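Local coordinates for surface layer protein (Geobacillus stearothermophilus, PDB 4UID) that probably self-assembles into the crystalline surface layer that coats the bacterial cell, and is seen here as its domains 4 and 5, at residues A5-L10 and A45-Q50; L41-K46 and G80-I85; T62-E67 and V92-G97. All coordinates share one frame; numbering follows the deposited sequence.

Contact 1. Residues A5-L10 and A45-Q50; sequences AEVSEL and AKFKDQ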
ATOM      1  N   ALA A   5     -16.653 -30.310 -20.059  1.00 38.80           N
ATOM      2  CA  ALA A   5     -15.513 -29.377 -20.181  1.00 41.88           C
ATOM      3  C   ALA A   5     -14.256 -29.727 -19.241  1.00 46.49           C
ATOM      4  O   ALA A   5     -14.080 -30.893 -18.836  1.00 45.16           O
ATOM      5  CB  ALA A   5     -16.050 -27.949 -20.023  1.00 39.80           C
ATOM      6  N   GLU A   6     -13.379 -28.744 -18.950  1.00 50.91           N
ATOM      7  CA  GLU A   6     -12.175 -28.844 -18.050  1.00 51.16           C
ATOM      8  C   GLU A   6     -11.723 -27.406 -17.684  1.00 49.86           C
ATOM      9  O   GLU A   6     -11.708 -26.543 -18.558  1.00 49.28           O
ATOM     10  CB  GLU A   6     -11.008 -29.587 -18.741  1.00 54.90           C
ATOM     11  CG  GLU A   6      -9.732 -29.781 -17.912  1.00 62.67           C
ATOM     12  CD  GLU A   6      -8.417 -29.562 -18.695  1.00 70.90           C
ATOM     13  OE1 GLU A   6      -8.099 -28.399 -19.051  1.00 67.09           O
ATOM     14  OE2 GLU A   6      -7.665 -30.548 -18.924  1.00 73.08           O
ATOM     15  N   VAL A   7     -11.353 -27.138 -16.428  1.00 49.38           N
ATOM     16  CA  VAL A   7     -10.960 -25.758 -16.047  1.00 49.44           C
ATOM     17  C   VAL A   7      -9.460 -25.531 -16.206  1.00 48.45           C
ATOM     18  O   VAL A   7      -8.678 -26.105 -15.461  1.00 49.91           O
ATOM     19  CB  VAL A   7     -11.412 -25.343 -14.624  1.00 49.24           C
ATOM     20  CG1 VAL A   7     -11.185 -23.847 -14.414  1.00 48.58           C
ATOM     21  CG2 VAL A   7     -12.880 -25.671 -14.401  1.00 49.07           C
ATOM     22  N   SER A   8      -9.090 -24.665 -17.154  1.00 50.04           N
ATOM     23  CA  SER A   8      -7.699 -24.458 -17.591  1.00 52.60           C
ATOM     24  C   SER A   8      -6.969 -23.247 -16.974  1.00 59.07           C
ATOM     25  O   SER A   8      -5.737 -23.155 -17.070  1.00 59.67           O
ATOM     26  CB  SER A   8      -7.635 -24.377 -19.122  1.00 52.00           C
ATOM     27  OG  SER A   8      -7.742 -23.038 -19.586  1.00 51.61           O
ATOM     28  N   GLU A   9      -7.730 -22.317 -16.385  1.00 67.21           N
ATOM     29  CA  GLU A   9      -7.204 -21.116 -15.696  1.00 65.80           C
ATOM     30  C   GLU A   9      -8.192 -20.622 -14.645  1.00 63.90           C
ATOM     31  O   GLU A   9      -9.402 -20.578 -14.898  1.00 67.38           O
ATOM     32  CB  GLU A   9      -6.917 -19.980 -16.698  1.00 70.52           C
ATOM     33  CG  GLU A   9      -6.147 -18.784 -16.126  1.00 71.78           C
ATOM     34  CD  GLU A   9      -6.353 -17.482 -16.903  1.00 71.41           C
ATOM     35  OE1 GLU A   9      -7.445 -17.267 -17.478  1.00 71.84           O
ATOM     36  OE2 GLU A   9      -5.419 -16.651 -16.920  1.00 68.14           O
ATOM     37  N   LEU A  10      -7.669 -20.262 -13.473  1.00 60.54           N
ATOM     38  CA  LEU A  10      -8.435 -19.547 -12.449  1.00 54.59           C
ATOM     39  C   LEU A  10      -7.537 -18.552 -11.708  1.00 54.63           C
ATOM     40  O   LEU A  10      -6.858 -18.899 -10.746  1.00 54.25           O
ATOM     41  CB  LEU A  10      -9.149 -20.511 -11.486  1.00 49.01           C
ATOM     42  CG  LEU A  10     -10.245 -19.853 -10.630  1.00 47.48           C
ATOM     43  CD1 LEU A  10     -11.381 -19.314 -11.495  1.00 43.90           C
ATOM     44  CD2 LEU A  10     -10.773 -20.790  -9.545  1.00 44.07           C
ATOM     45  N   ALA A  45     -11.525 -16.816 -15.749  1.00 50.46           N
ATOM     46  CA  ALA A  45     -11.553 -18.273 -15.914  1.00 48.72           C
ATOM     47  C   ALA A  45     -11.618 -18.673 -17.391  1.00 49.14           C
ATOM     48  O   ALA A  45     -12.402 -18.119 -18.182  1.00 49.06           O
ATOM     49  CB  ALA A  45     -12.706 -18.894 -15.128  1.00 45.52           C
ATOM     50  N   LYS A  46     -10.761 -19.624 -17.753  1.00 48.20           N
ATOM     51  CA  LYS A  46     -10.761 -20.226 -19.074  1.00 44.10           C
ATOM     52  C   LYS A  46     -11.010 -21.714 -18.929  1.00 44.33           C
ATOM     53  O   LYS A  46     -10.738 -22.298 -17.867  1.00 43.47           O
ATOM     54  CB  LYS A  46      -9.462 -19.920 -19.809  1.00 44.63           C
ATOM     55  CG  LYS A  46      -9.556 -18.635 -20.614  1.00 48.07           C
ATOM     56  CD  LYS A  46      -8.199 -18.002 -20.896  1.00 51.84           C
ATOM     57  CE  LYS A  46      -8.323 -16.480 -20.918  1.00 54.43           C
ATOM     58  NZ  LYS A  46      -7.084 -15.785 -21.359  1.00 55.98           N
ATOM     59  N   PHE A  47     -11.584 -22.305 -19.980  1.00 44.25           N
ATOM     60  CA  PHE A  47     -11.990 -23.714 -19.987  1.00 44.67           C
ATOM     61  C   PHE A  47     -11.657 -24.379 -21.312  1.00 47.11           C
ATOM     62  O   PHE A  47     -11.598 -23.712 -22.351  1.00 46.81           O
ATOM     63  CB  PHE A  47     -13.494 -23.878 -19.735  1.00 44.22           C
ATOM     64  CG  PHE A  47     -14.014 -23.089 -18.577  1.00 45.15           C
ATOM     65  CD1 PHE A  47     -14.465 -21.771 -18.758  1.00 47.40           C
ATOM     66  CD2 PHE A  47     -14.061 -23.646 -17.310  1.00 45.27           C
ATOM     67  CE1 PHE A  47     -14.938 -21.026 -17.692  1.00 45.94           C
ATOM     68  CE2 PHE A  47     -14.544 -22.909 -16.241  1.00 44.83           C
ATOM     69  CZ  PHE A  47     -14.981 -21.601 -16.432  1.00 46.23           C
ATOM     70  N   LYS A  48     -11.439 -25.696 -21.257  1.00 51.06           N
ATOM     71  CA  LYS A  48     -11.293 -26.550 -22.446  1.00 50.78           C
ATOM     72  C   LYS A  48     -12.402 -27.608 -22.497  1.00 52.51           C
ATOM     73  O   LYS A  48     -13.023 -27.898 -21.473  1.00 48.73           O
ATOM     74  CB  LYS A  48      -9.911 -27.199 -22.483  1.00 47.91           C
ATOM     75  CG  LYS A  48      -8.838 -26.323 -23.101  1.00 47.87           C
ATOM     76  CD  LYS A  48      -7.449 -26.787 -22.693  1.00 52.16           C
ATOM     77  CE  LYS A  48      -6.368 -26.061 -23.480  1.00 53.55           C
ATOM     78  NZ  LYS A  48      -5.080 -26.078 -22.739  1.00 53.56           N
ATOM     79  N   ASP A  49     -12.677 -28.145 -23.687  1.00 53.63           N
ATOM     80  CA  ASP A  49     -13.567 -29.304 -23.799  1.00 55.20           C
ATOM     81  C   ASP A  49     -12.809 -30.624 -23.584  1.00 53.84           C
ATOM     82  O   ASP A  49     -11.596 -30.628 -23.325  1.00 52.05           O
ATOM     83  CB  ASP A  49     -14.383 -29.291 -25.113  1.00 59.93           C
ATOM     84  CG  ASP A  49     -13.565 -29.675 -26.359  1.00 62.70           C
ATOM     85  OD1 ASP A  49     -12.326 -29.851 -26.303  1.00 65.37           O
ATOM     86  OD2 ASP A  49     -14.189 -29.793 -27.430  1.00 63.35           O
ATOM     87  N   GLN A  50     -13.541 -31.729 -23.704  1.00 52.16           N
ATOM     88  CA  GLN A  50     -13.025 -33.096 -23.559  1.00 48.96           C
ATOM     89  C   GLN A  50     -11.904 -33.494 -24.554  1.00 45.82           C
ATOM     90  O   GLN A  50     -11.283 -34.543 -24.374  1.00 43.58           O
ATOM     91  CB  GLN A  50     -14.198 -34.072 -23.663  1.00 51.24           C
ATOM     92  CG  GLN A  50     -15.131 -33.748 -24.831  1.00 52.81           C
ATOM     93  CD  GLN A  50     -16.406 -34.552 -24.816  1.00 52.20           C
ATOM     94  OE1 GLN A  50     -16.386 -35.766 -24.988  1.00 51.66           O
ATOM     95  NE2 GLN A  50     -17.532 -33.872 -24.617  1.00 52.87           N
TER

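Contact 2. Residues L41-K46 and G80-I85; sequences LTLTAK and GSVTPI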
ATOM      1  N   LEU A  41     -11.960  -5.175 -10.342  1.00 46.61           N
ATOM      2  CA  LEU A  41     -11.415  -6.405  -9.756  1.00 42.89           C
ATOM      3  C   LEU A  41     -12.330  -7.605  -9.973  1.00 40.84           C
ATOM      4  O   LEU A  41     -13.510  -7.607  -9.594  1.00 41.71           O
ATOM      5  CB  LEU A  41     -11.123  -6.217  -8.262  1.00 44.29           C
ATOM      6  CG  LEU A  41     -10.420  -7.341  -7.488  1.00 42.79           C
ATOM      7  CD1 LEU A  41      -8.937  -7.363  -7.792  1.00 42.88           C
ATOM      8  CD2 LEU A  41     -10.610  -7.129  -6.003  1.00 44.48           C
ATOM      9  N   THR A  42     -11.750  -8.637 -10.561  1.00 38.67           N
ATOM     10  CA  THR A  42     -12.490  -9.823 -10.940  1.00 39.97           C
ATOM     11  C   THR A  42     -11.682 -11.127 -10.759  1.00 41.09           C
ATOM     12  O   THR A  42     -10.485 -11.100 -10.476  1.00 42.36           O
ATOM     13  CB  THR A  42     -13.028  -9.665 -12.389  1.00 39.64           C
ATOM     14  OG1 THR A  42     -14.015 -10.657 -12.639  1.00 40.46           O
ATOM     15  CG2 THR A  42     -11.914  -9.761 -13.454  1.00 38.58           C
ATOM     16  N   LEU A  43     -12.354 -12.262 -10.892  1.00 41.26           N
ATOM     17  CA  LEU A  43     -11.684 -13.517 -11.212  1.00 41.76           C
ATOM     18  C   LEU A  43     -11.902 -13.800 -12.699  1.00 46.82           C
ATOM     19  O   LEU A  43     -13.014 -13.596 -13.219  1.00 49.89           O
ATOM     20  CB  LEU A  43     -12.257 -14.665 -10.401  1.00 39.56           C
ATOM     21  CG  LEU A  43     -12.269 -14.441  -8.900  1.00 41.02           C
ATOM     22  CD1 LEU A  43     -13.618 -14.851  -8.317  1.00 41.00           C
ATOM     23  CD2 LEU A  43     -11.084 -15.127  -8.221  1.00 40.11           C
ATOM     24  N   THR A  44     -10.846 -14.240 -13.383  1.00 46.22           N
ATOM     25  CA  THR A  44     -10.949 -14.670 -14.771  1.00 47.62           C
ATOM     26  C   THR A  44     -10.881 -16.197 -14.755  1.00 49.71           C
ATOM     27  O   THR A  44     -10.300 -16.794 -13.831  1.00 49.35           O
ATOM     28  CB  THR A  44      -9.861 -14.012 -15.668  1.00 50.31           C
ATOM     29  OG1 THR A  44      -9.811 -12.609 -15.403  1.00 54.17           O
ATOM     30  CG2 THR A  44     -10.163 -14.174 -17.163  1.00 53.59           C
ATOM     31  N   ALA A  45     -11.525 -16.816 -15.749  1.00 50.46           N
ATOM     32  CA  ALA A  45     -11.553 -18.273 -15.914  1.00 48.72           C
ATOM     33  C   ALA A  45     -11.618 -18.673 -17.391  1.00 49.14           C
ATOM     34  O   ALA A  45     -12.402 -18.119 -18.182  1.00 49.06           O
ATOM     35  CB  ALA A  45     -12.706 -18.894 -15.128  1.00 45.52           C
ATOM     36  N   LYS A  46     -10.761 -19.624 -17.753  1.00 48.20           N
ATOM     37  CA  LYS A  46     -10.761 -20.226 -19.074  1.00 44.10           C
ATOM     38  C   LYS A  46     -11.010 -21.714 -18.929  1.00 44.33           C
ATOM     39  O   LYS A  46     -10.738 -22.298 -17.867  1.00 43.47           O
ATOM     40  CB  LYS A  46      -9.462 -19.920 -19.809  1.00 44.63           C
ATOM     41  CG  LYS A  46      -9.556 -18.635 -20.614  1.00 48.07           C
ATOM     42  CD  LYS A  46      -8.199 -18.002 -20.896  1.00 51.84           C
ATOM     43  CE  LYS A  46      -8.323 -16.480 -20.918  1.00 54.43           C
ATOM     44  NZ  LYS A  46      -7.084 -15.785 -21.359  1.00 55.98           N
ATOM     45  N   GLY A  80     -18.267 -13.112 -11.352  1.00 56.68           N
ATOM     46  CA  GLY A  80     -16.844 -13.096 -11.054  1.00 52.89           C
ATOM     47  C   GLY A  80     -16.252 -11.826 -10.488  1.00 51.88           C
ATOM     48  O   GLY A  80     -15.053 -11.805 -10.210  1.00 54.07           O
ATOM     49  N   SER A  81     -17.065 -10.776 -10.323  1.00 51.12           N
ATOM     50  CA  SER A  81     -16.618  -9.523  -9.671  1.00 50.96           C
ATOM     51  C   SER A  81     -16.242  -9.706  -8.190  1.00 51.05           C
ATOM     52  O   SER A  81     -16.856 -10.511  -7.474  1.00 48.84           O
ATOM     53  CB  SER A  81     -17.653  -8.412  -9.835  1.00 50.40           C
ATOM     54  OG  SER A  81     -17.242  -7.500 -10.838  1.00 48.43           O
ATOM     55  N   VAL A  82     -15.218  -8.967  -7.749  1.00 48.90           N
ATOM     56  CA  VAL A  82     -14.608  -9.176  -6.419  1.00 46.21           C
ATOM     57  C   VAL A  82     -14.451  -7.892  -5.571  1.00 42.80           C
ATOM     58  O   VAL A  82     -13.882  -6.891  -6.036  1.00 41.04           O
ATOM     59  CB  VAL A  82     -13.233  -9.870  -6.551  1.00 46.06           C
ATOM     60  CG1 VAL A  82     -12.674 -10.254  -5.188  1.00 44.52           C
ATOM     61  CG2 VAL A  82     -13.332 -11.100  -7.439  1.00 46.81           C
ATOM     62  N   THR A  83     -14.962  -7.930  -4.335  1.00 38.25           N
ATOM     63  CA  THR A  83     -14.656  -6.884  -3.337  1.00 37.52           C
ATOM     64  C   THR A  83     -14.272  -7.491  -1.959  1.00 35.52           C
ATOM     65  O   THR A  83     -15.046  -8.264  -1.364  1.00 37.75           O
ATOM     66  CB  THR A  83     -15.799  -5.847  -3.150  1.00 35.44           C
ATOM     67  OG1 THR A  83     -16.964  -6.542  -2.728  1.00 34.32           O
ATOM     68  CG2 THR A  83     -16.097  -5.016  -4.448  1.00 33.66           C
ATOM     69  N   PRO A  84     -13.073  -7.144  -1.451  1.00 31.51           N
ATOM     70  CA  PRO A  84     -12.648  -7.587  -0.111  1.00 31.23           C
ATOM     71  C   PRO A  84     -13.407  -6.909   1.047  1.00 32.55           C
ATOM     72  O   PRO A  84     -13.832  -5.764   0.916  1.00 32.20           O
ATOM     73  CB  PRO A  84     -11.168  -7.225  -0.071  1.00 28.60           C
ATOM     74  CG  PRO A  84     -11.024  -6.125  -1.054  1.00 29.38           C
ATOM     75  CD  PRO A  84     -12.054  -6.319  -2.119  1.00 29.44           C
ATOM     76  N   ILE A  85     -13.558  -7.614   2.171  1.00 34.48           N
ATOM     77  CA  ILE A  85     -14.238  -7.063   3.358  1.00 34.20           C
ATOM     78  C   ILE A  85     -13.293  -6.820   4.538  1.00 33.47           C
ATOM     79  O   ILE A  85     -13.082  -5.678   4.903  1.00 35.83           O
ATOM     80  CB  ILE A  85     -15.454  -7.901   3.796  1.00 33.99           C
ATOM     81  CG1 ILE A  85     -16.420  -8.075   2.629  1.00 32.61           C
ATOM     82  CG2 ILE A  85     -16.155  -7.238   4.987  1.00 36.11           C
ATOM     83  CD1 ILE A  85     -17.325  -9.270   2.797  1.00 33.48           C
TER

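Contact 3. Residues T62-E67 and V92-G97; sequences TDYTFE and VKVKYG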
ATOM      1  N   THR A  62     -23.532 -16.286 -17.213  1.00 66.16           N
ATOM      2  CA  THR A  62     -24.465 -17.203 -17.928  1.00 67.00           C
ATOM      3  C   THR A  62     -23.951 -18.664 -18.069  1.00 59.48           C
ATOM      4  O   THR A  62     -24.471 -19.562 -17.396  1.00 57.47           O
ATOM      5  CB  THR A  62     -24.968 -16.626 -19.288  1.00 69.46           C
ATOM      6  OG1 THR A  62     -25.296 -15.237 -19.140  1.00 66.86           O
ATOM      7  CG2 THR A  62     -26.211 -17.393 -19.798  1.00 66.20           C
ATOM      8  N   ASP A  63     -22.951 -18.890 -18.926  1.00 54.42           N
ATOM      9  CA  ASP A  63     -22.347 -20.219 -19.111  1.00 53.95           C
ATOM     10  C   ASP A  63     -21.678 -20.726 -17.836  1.00 54.72           C
ATOM     11  O   ASP A  63     -21.776 -21.918 -17.513  1.00 56.37           O
ATOM     12  CB  ASP A  63     -21.322 -20.219 -20.250  1.00 56.58           C
ATOM     13  CG  ASP A  63     -21.836 -19.544 -21.513  1.00 58.41           C
ATOM     14  OD1 ASP A  63     -22.659 -20.130 -22.238  1.00 59.97           O
ATOM     15  OD2 ASP A  63     -21.390 -18.428 -21.802  1.00 57.78           O
ATOM     16  N   TYR A  64     -21.013 -19.815 -17.114  1.00 55.91           N
ATOM     17  CA  TYR A  64     -20.316 -20.148 -15.856  1.00 54.74           C
ATOM     18  C   TYR A  64     -20.520 -19.133 -14.707  1.00 52.73           C
ATOM     19  O   TYR A  64     -20.576 -17.919 -14.930  1.00 46.32           O
ATOM     20  CB  TYR A  64     -18.822 -20.485 -16.118  1.00 53.61           C
ATOM     21  CG  TYR A  64     -18.010 -19.381 -16.767  1.00 51.52           C
ATOM     22  CD1 TYR A  64     -18.134 -19.085 -18.133  1.00 50.58           C
ATOM     23  CD2 TYR A  64     -17.102 -18.637 -16.015  1.00 51.55           C
ATOM     24  CE1 TYR A  64     -17.387 -18.061 -18.715  1.00 48.82           C
ATOM     25  CE2 TYR A  64     -16.349 -17.614 -16.587  1.00 49.02           C
ATOM     26  CZ  TYR A  64     -16.497 -17.325 -17.930  1.00 47.57           C
ATOM     27  OH  TYR A  64     -15.753 -16.303 -18.471  1.00 46.60           O
ATOM     28  N   THR A  65     -20.628 -19.661 -13.485  1.00 55.10           N
ATOM     29  CA  THR A  65     -20.860 -18.857 -12.263  1.00 58.46           C
ATOM     30  C   THR A  65     -19.763 -18.972 -11.174  1.00 60.54           C
ATOM     31  O   THR A  65     -19.163 -20.037 -10.991  1.00 62.28           O
ATOM     32  CB  THR A  65     -22.204 -19.228 -11.609  1.00 56.30           C
ATOM     33  OG1 THR A  65     -22.216 -20.637 -11.315  1.00 55.51           O
ATOM     34  CG2 THR A  65     -23.365 -18.856 -12.530  1.00 52.96           C
ATOM     35  N   PHE A  66     -19.536 -17.874 -10.446  1.00 62.19           N
ATOM     36  CA  PHE A  66     -18.556 -17.808  -9.350  1.00 60.12           C
ATOM     37  C   PHE A  66     -19.233 -17.751  -7.972  1.00 60.14           C
ATOM     38  O   PHE A  66     -20.279 -17.115  -7.809  1.00 57.29           O
ATOM     39  CB  PHE A  66     -17.654 -16.592  -9.523  1.00 61.89           C
ATOM     40  CG  PHE A  66     -16.781 -16.633 -10.758  1.00 68.18           C
ATOM     41  CD1 PHE A  66     -17.259 -16.190 -11.998  1.00 68.38           C
ATOM     42  CD2 PHE A  66     -15.457 -17.086 -10.685  1.00 70.86           C
ATOM     43  CE1 PHE A  66     -16.442 -16.209 -13.134  1.00 67.00           C
ATOM     44  CE2 PHE A  66     -14.639 -17.103 -11.821  1.00 70.34           C
ATOM     45  CZ  PHE A  66     -15.134 -16.669 -13.047  1.00 65.49           C
ATOM     46  N   GLU A  67     -18.630 -18.435  -6.999  1.00 60.74           N
ATOM     47  CA  GLU A  67     -19.113 -18.492  -5.605  1.00 62.08           C
ATOM     48  C   GLU A  67     -17.996 -18.069  -4.658  1.00 59.90           C
ATOM     49  O   GLU A  67     -16.824 -18.344  -4.911  1.00 59.10           O
ATOM     50  CB  GLU A  67     -19.553 -19.915  -5.188  1.00 68.61           C
ATOM     51  CG  GLU A  67     -20.096 -20.819  -6.293  1.00 86.87           C
ATOM     52  CD  GLU A  67     -21.563 -20.565  -6.606  1.00 96.54           C
ATOM     53  OE1 GLU A  67     -22.416 -21.055  -5.816  1.00 93.94           O
ATOM     54  OE2 GLU A  67     -21.862 -19.880  -7.633  1.00100.80           O
ATOM     55  N   VAL A  92     -12.336 -19.354  -3.065  1.00 40.86           N
ATOM     56  CA  VAL A  92     -13.173 -18.950  -4.178  1.00 41.97           C
ATOM     57  C   VAL A  92     -13.438 -20.148  -5.132  1.00 43.24           C
ATOM     58  O   VAL A  92     -12.583 -21.026  -5.255  1.00 45.07           O
ATOM     59  CB  VAL A  92     -12.527 -17.695  -4.817  1.00 41.19           C
ATOM     60  CG1 VAL A  92     -12.231 -17.838  -6.305  1.00 40.49           C
ATOM     61  CG2 VAL A  92     -13.356 -16.463  -4.484  1.00 42.38           C
ATOM     62  N   LYS A  93     -14.622 -20.186  -5.762  1.00 43.72           N
ATOM     63  CA  LYS A  93     -15.054 -21.296  -6.638  1.00 45.63           C
ATOM     64  C   LYS A  93     -15.708 -20.905  -7.981  1.00 47.26           C
ATOM     65  O   LYS A  93     -16.615 -20.064  -8.021  1.00 48.36           O
ATOM     66  CB  LYS A  93     -15.992 -22.224  -5.877  1.00 47.42           C
ATOM     67  CG  LYS A  93     -16.287 -23.520  -6.612  1.00 52.05           C
ATOM     68  CD  LYS A  93     -16.611 -24.625  -5.627  1.00 56.06           C
ATOM     69  CE  LYS A  93     -17.734 -25.500  -6.149  1.00 58.66           C
ATOM     70  NZ  LYS A  93     -18.187 -26.478  -5.121  1.00 62.59           N
ATOM     71  N   VAL A  94     -15.255 -21.533  -9.071  1.00 47.27           N
ATOM     72  CA  VAL A  94     -15.895 -21.375 -10.393  1.00 48.88           C
ATOM     73  C   VAL A  94     -16.711 -22.633 -10.741  1.00 48.53           C
ATOM     74  O   VAL A  94     -16.310 -23.745 -10.376  1.00 46.00           O
ATOM     75  CB  VAL A  94     -14.877 -20.965 -11.509  1.00 49.60           C
ATOM     76  CG1 VAL A  94     -13.954 -22.118 -11.906  1.00 49.84           C
ATOM     77  CG2 VAL A  94     -15.579 -20.381 -12.734  1.00 47.11           C
ATOM     78  N   LYS A  95     -17.850 -22.434 -11.421  1.00 50.23           N
ATOM     79  CA  LYS A  95     -18.786 -23.517 -11.799  1.00 56.24           C
ATOM     80  C   LYS A  95     -19.178 -23.543 -13.277  1.00 56.99           C
ATOM     81  O   LYS A  95     -19.646 -22.544 -13.827  1.00 57.94           O
ATOM     82  CB  LYS A  95     -20.059 -23.457 -10.953  1.00 61.33           C
ATOM     83  CG  LYS A  95     -20.148 -24.515  -9.860  1.00 64.89           C
ATOM     84  CD  LYS A  95     -21.601 -24.830  -9.519  1.00 67.16           C
ATOM     85  CE  LYS A  95     -22.268 -25.672 -10.599  1.00 65.06           C
ATOM     86  NZ  LYS A  95     -23.629 -25.169 -10.929  1.00 65.67           N
ATOM     87  N   TYR A  96     -18.996 -24.705 -13.903  1.00 60.96           N
ATOM     88  CA  TYR A  96     -19.412 -24.941 -15.298  1.00 65.76           C
ATOM     89  C   TYR A  96     -20.104 -26.311 -15.442  1.00 64.16           C
ATOM     90  O   TYR A  96     -19.447 -27.328 -15.679  1.00 64.13           O
ATOM     91  CB  TYR A  96     -18.201 -24.853 -16.236  1.00 64.41           C
ATOM     92  CG  TYR A  96     -18.498 -24.407 -17.659  1.00 64.44           C
ATOM     93  CD1 TYR A  96     -19.555 -24.963 -18.393  1.00 64.05           C
ATOM     94  CD2 TYR A  96     -17.691 -23.445 -18.286  1.00 64.56           C
ATOM     95  CE1 TYR A  96     -19.815 -24.559 -19.691  1.00 63.95           C
ATOM     96  CE2 TYR A  96     -17.939 -23.038 -19.589  1.00 66.47           C
ATOM     97  CZ  TYR A  96     -19.001 -23.600 -20.282  1.00 68.66           C
ATOM     98  OH  TYR A  96     -19.261 -23.215 -21.569  1.00 73.86           O
ATOM     99  N   GLY A  97     -21.426 -26.328 -15.303  1.00 60.51           N
ATOM    100  CA  GLY A  97     -22.151 -27.580 -15.156  1.00 63.93           C
ATOM    101  C   GLY A  97     -21.597 -28.379 -13.984  1.00 70.88           C
ATOM    102  O   GLY A  97     -21.512 -27.875 -12.859  1.00 73.59           O
TER

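Contact 1. Residues A5-L10 and A45-Q50
Val7 and Phe47 lie side by side on one face of the sheet, their side chains running the same way from a non-hydrogen-bonded antiparallel pair. The valine comes to the edge of the ring, not over it: CG2 lies near the ring plane, 3.7 Å from Phe47 CE2. With Val7 CG1 turned anti to the backbone N (chi1 -170°), CG2 falls beside that nitrogen and against the ring. Farther along the same face, Leu10 reaches back with CD1 to Ala45 CB, 3.9 Å away. Tyr64 and Tyr96, from the facing layer, meet Phe47 edge-to-face. Phe47 and Ala45 are buried in the core, with Val7 and Leu10 at its margin.

The other face is charged and lies toward solvent. Here Glu9 and Lys46 run alongside each other, and Glu9 OE1 rests 3.6 Å from Lys46 CD. The ammonium lies beyond salt-bridge range, with 4.2 Å between Lys46 NZ and Glu9 OE1. Glu6 and Lys48 repeat the theme more loosely, with 5.3 Å between Glu6 OE1 and Lys48 NZ. Both pairs probably gain only a mild, solvent-screened attraction.

Between the faces, backbone bonds join the two strands. Lys48 N donates to Glu6 O over 2.8 Å, whereas Lys46 O receives Ser8 N at 3.0 Å and, more weakly, Glu9 N. Lys46 N returns a weak bond to Glu9 O. Two successive residues, Ser8 and Glu9, thus oppose the single Lys46: a classic beta bulge, in an antiparallel pair with one apolar and one charged face, as expected of an Ig-like sandwich.

Contact 2. Residues L41-K46 and G80-I85
The peptide carbonyls of Gly80 and Leu41 are the flat groups through which these segments meet. Leu43 N approaches Gly80 O at 2.8 Å, tilted 22° from the carbonyl plane, and Thr42 presents its hydroxyl to the same oxygen, with 2.9 Å between Thr42 OG1 and Gly80 O. Leu43 O is also within reach of that hydroxyl proton. Thr42 OG1 owes this position to a first torsion that sets it anti to the backbone N (chi1 -166°). At the Leu41 carbonyl the donor stands farther from the plane: Val82 N donates to Leu41 O over 2.9 Å from a position 35° above it. Gly80, without a side chain, brings its backbone close to Thr42 and Leu43, while its CA packs on the ring of Phe66.

Val82 carries the apolar half, its CB directed toward 41-46 and its two methyls divided between two leucines. Val82 CG1 meets Leu41 CD2 at 3.8 Å, the two side chains crossing obliquely. Val82 CG2 lies 3.8 Å from Leu43 CG, and here the crossing is nearly a right angle. Leu41 CD2 also touches the Pro84 ring, reaching Pro84 CD at 4.2 Å, and Leu22 touches both Leu41 and Pro84.

Each segment has its regular strand partner elsewhere, 41-46 in strand 6-14 and 82-84 in strand 74-76. What joins them here is a single bridge, Thr42 with Ser81, after which the chains diverge. The chemistry implies a local seam in a partly buried setting: two backbone hydrogen bonds fix the meeting point, Gly80 O takes the Leu43 N-H with the Thr42 hydroxyl close by, and Leu41, Leu43 and Val82 add an apolar contact beside them.

Contact 3. Residues T62-E67 and V92-G97
At the centre of this pair, a methyl of Val94 sits over one face of the Phe66 ring. The contact is a CH-pi interaction: Val94 CG2 is 3.8 Å from the centroid of the Phe66 ring and 24° off its normal. With Val94 CG1 between the backbone N and the carbonyl carbon (chi1 73°), CG2 is left anti to the N and over the ring. The same methyl also touches Tyr64, 4.0 Å from its CD2, the two side chains crossing at a slant. Phe66 CZ meets the Tyr64 ring in plane, at its edge. Val7, Leu10, Ala45 and Phe47 of the facing sheet also touch Val94.

Toward the end of the strand, Tyr96 lies against the loop before strand 65-68. Asp63 O stands 3.8 Å above one face of the Tyr96 ring, offset toward the rim, while Tyr64 CB packs on CD2 of Tyr96 at the same 3.8 Å.

Behind this layer the backbones are laced by four hydrogen bonds, a reciprocal pair between Thr65 and Lys95 and another between Glu67 and Lys93. The face beyond them is polar: Thr65 OG1 lies alongside Lys95 CB at 3.6 Å, and Glu67 OE1 stays 6.9 Å from Lys93 NZ, too far for a salt bridge. Strand 65-68 thus pairs, as an outer strand, with the middle strand 88-96 in the second sheet of the Ig-like sandwich.

In the fold
All three contacts lie in the first of the two Ig-like domains of this fragment. Contacts 1 and 3 pair neighbouring strands in opposite sheets and face each other across the core, where Leu10 meets Val94. Contact 1 is nearer the surface, with charged chains and a bulge; contact 3 is partly buried and regular. Contact 2, partly buried like contact 3, continues along strand 41-48, sharing Ala45 and Lys46 with contact 1, but joins that strand to the 80-85 segment by a single bridge. Gly80 and Leu43 then pack on Phe66 and Val92 of contact 3, so contact 2 links the strand of contact 1 to the packing of contact 3.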